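Local atomic coordinates of malonyl CoA-acyl carrier protein transacylase (PDB entry 2QC3), a protein that catalyses transfer of the malonyl group from malonyl-CoA to the holo-acyl carrier protein, a step in fatty acid biosynthesis. Residues A66-A71 and Y99-V104. Numbering follows the deposited sequence.
Sequences AATLLA and YAIAGV
L69 reaches from helix 57-77 to the last turn of helix 94-101, where its two methyls fork over the single methyl of A100. From CB, which touches nothing on the facing helix, the chain steps to CG, still 4.6 Å from A100 CB. Contact begins only at the branch ends: CD1 and CD2 of L69 each lie 3.9 Å from A100 CB, so the alanine methyl faces both arms of the fork about equally. CD2 also approaches CG1 of I101 at 4.2 Å, and the two side chains run at a slant to each other. Beside this pair, I101 stretches out to CD1 with an extended chi2 of 168°, bringing that methyl to 4.0 Å from CG2 of T68; the two side chains cross at about a right angle. T68 divides its chemistry between its branches. CG2, anti to the backbone N, is turned to the isoleucine, while OG1 is hydrogen-bonded chiefly to the carbonyl O of P270 and also to that of I64, one turn back, with one proton for both. W34 of helix 27-37 and A107 and A110 of helix 107-125 also pack on L69, and A110 touches A100 as well. Directly beyond I101 the helix ends in a Schellman motif: V104 N bonds to Y99 O at 2.8 Å and G103 N to A100 O at 3.0 Å, with G103 at positive phi. Helix 94-101 begins at the last glycine of a GxSxG sequence that fits a nucleophile elbow; the side chain of S92, the likely active-site serine, lies about 11 Å from that of T68. No hydrogen bond or salt bridge crosses this small interface; the two helices meet here through aliphatic van der Waals contact, with the threonine hydroxyl satisfied by carbonyls outside it.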
loop_
_atom_site.group_PDB
_atom_site.type_symbol
_atom_site.label_atom_id
_atom_site.label_comp_id
_atom_site.label_asym_id
_atom_site.label_seq_id
_atom_site.Cartn_x
_atom_site.Cartn_y
_atom_site.Cartn_z
ATOM N N ALA A 66 0.913 1.989 -10.290
ATOM C CA ALA A 66 1.118 1.707 -11.715
ATOM C C ALA A 66 1.922 0.413 -11.908
ATOM O O ALA A 66 1.572 -0.427 -12.736
ATOM C CB ALA A 66 1.842 2.884 -12.393
ATOM N N ALA A 67 2.996 0.261 -11.144
ATOM C CA ALA A 67 3.835 -0.930 -11.229
ATOM C C ALA A 67 3.003 -2.156 -10.868
ATOM O O ALA A 67 3.065 -3.193 -11.540
ATOM C CB ALA A 67 5.012 -0.809 -10.276
ATOM N N THR A 68 2.217 -2.025 -9.805
ATOM C CA THR A 68 1.379 -3.125 -9.356
ATOM C C THR A 68 0.373 -3.583 -10.393
ATOM O O THR A 68 0.237 -4.783 -10.647
ATOM C CB THR A 68 0.623 -2.780 -8.051
ATOM O OG1 THR A 68 1.562 -2.691 -6.977
ATOM C CG2 THR A 68 -0.404 -3.873 -7.712
ATOM N N LEU A 69 -0.321 -2.628 -10.999
ATOM C CA LEU A 69 -1.332 -2.962 -11.981
ATOM C C LEU A 69 -0.775 -3.462 -13.311
ATOM O O LEU A 69 -1.433 -4.239 -13.995
ATOM C CB LEU A 69 -2.280 -1.771 -12.170
ATOM C CG LEU A 69 -2.927 -1.364 -10.830
ATOM C CD1 LEU A 69 -3.971 -0.269 -11.043
ATOM C CD2 LEU A 69 -3.566 -2.597 -10.175
ATOM N N LEU A 70 0.422 -3.029 -13.692
ATOM C CA LEU A 70 1.010 -3.524 -14.940
ATOM C C LEU A 70 1.147 -5.037 -14.797
ATOM O O LEU A 70 0.796 -5.796 -15.704
ATOM C CB LEU A 70 2.395 -2.921 -15.180
ATOM C CG LEU A 70 2.490 -1.491 -15.707
ATOM C CD1 LEU A 70 3.949 -1.079 -15.746
ATOM C CD2 LEU A 70 1.867 -1.403 -17.098
ATOM N N ALA A 71 1.646 -5.460 -13.637
ATOM C CA ALA A 71 1.838 -6.872 -13.339
ATOM C C ALA A 71 0.493 -7.577 -13.316
ATOM O O ALA A 71 0.343 -8.674 -13.860
ATOM C CB ALA A 71 2.536 -7.030 -11.997
ATOM N N TYR A 99 -7.834 -2.618 -4.778
ATOM C CA TYR A 99 -9.208 -2.374 -5.200
ATOM C C TYR A 99 -9.374 -2.675 -6.682
ATOM O O TYR A 99 -10.365 -3.279 -7.094
ATOM C CB TYR A 99 -9.602 -0.921 -4.918
ATOM C CG TYR A 99 -10.098 -0.687 -3.516
ATOM C CD1 TYR A 99 -9.521 -1.348 -2.434
ATOM C CD2 TYR A 99 -11.140 0.208 -3.266
ATOM C CE1 TYR A 99 -9.961 -1.128 -1.142
ATOM C CE2 TYR A 99 -11.591 0.440 -1.967
ATOM C CZ TYR A 99 -10.998 -0.233 -0.914
ATOM O OH TYR A 99 -11.431 -0.027 0.373
ATOM N N ALA A 100 -8.404 -2.247 -7.484
ATOM C CA ALA A 100 -8.453 -2.493 -8.917
ATOM C C ALA A 100 -8.303 -3.992 -9.175
ATOM O O ALA A 100 -8.973 -4.555 -10.037
ATOM C CB ALA A 100 -7.342 -1.719 -9.626
ATOM N N ILE A 101 -7.424 -4.642 -8.420
ATOM C CA ILE A 101 -7.229 -6.072 -8.597
ATOM C C ILE A 101 -8.541 -6.792 -8.296
ATOM O O ILE A 101 -8.939 -7.696 -9.025
ATOM C CB ILE A 101 -6.094 -6.590 -7.685
ATOM C CG1 ILE A 101 -4.747 -6.097 -8.232
ATOM C CG2 ILE A 101 -6.123 -8.122 -7.606
ATOM C CD1 ILE A 101 -3.563 -6.297 -7.280
ATOM N N ALA A 102 -9.222 -6.355 -7.239
ATOM C CA ALA A 102 -10.492 -6.949 -6.837
ATOM C C ALA A 102 -11.683 -6.442 -7.649
ATOM O O ALA A 102 -12.832 -6.707 -7.294
ATOM C CB ALA A 102 -10.734 -6.706 -5.348
ATOM N N GLY A 103 -11.406 -5.699 -8.720
ATOM C CA GLY A 103 -12.462 -5.208 -9.590
ATOM C C GLY A 103 -13.363 -4.075 -9.127
ATOM O O GLY A 103 -14.403 -3.827 -9.736
ATOM N N VAL A 104 -12.977 -3.366 -8.074
ATOM C CA VAL A 104 -13.803 -2.270 -7.589
ATOM C C VAL A 104 -13.655 -1.034 -8.466
ATOM O O VAL A 104 -14.620 -0.305 -8.685
ATOM C CB VAL A 104 -13.447 -1.928 -6.129
ATOM C CG1 VAL A 104 -14.199 -0.684 -5.674
ATOM C CG2 VAL A 104 -13.805 -3.105 -5.237
#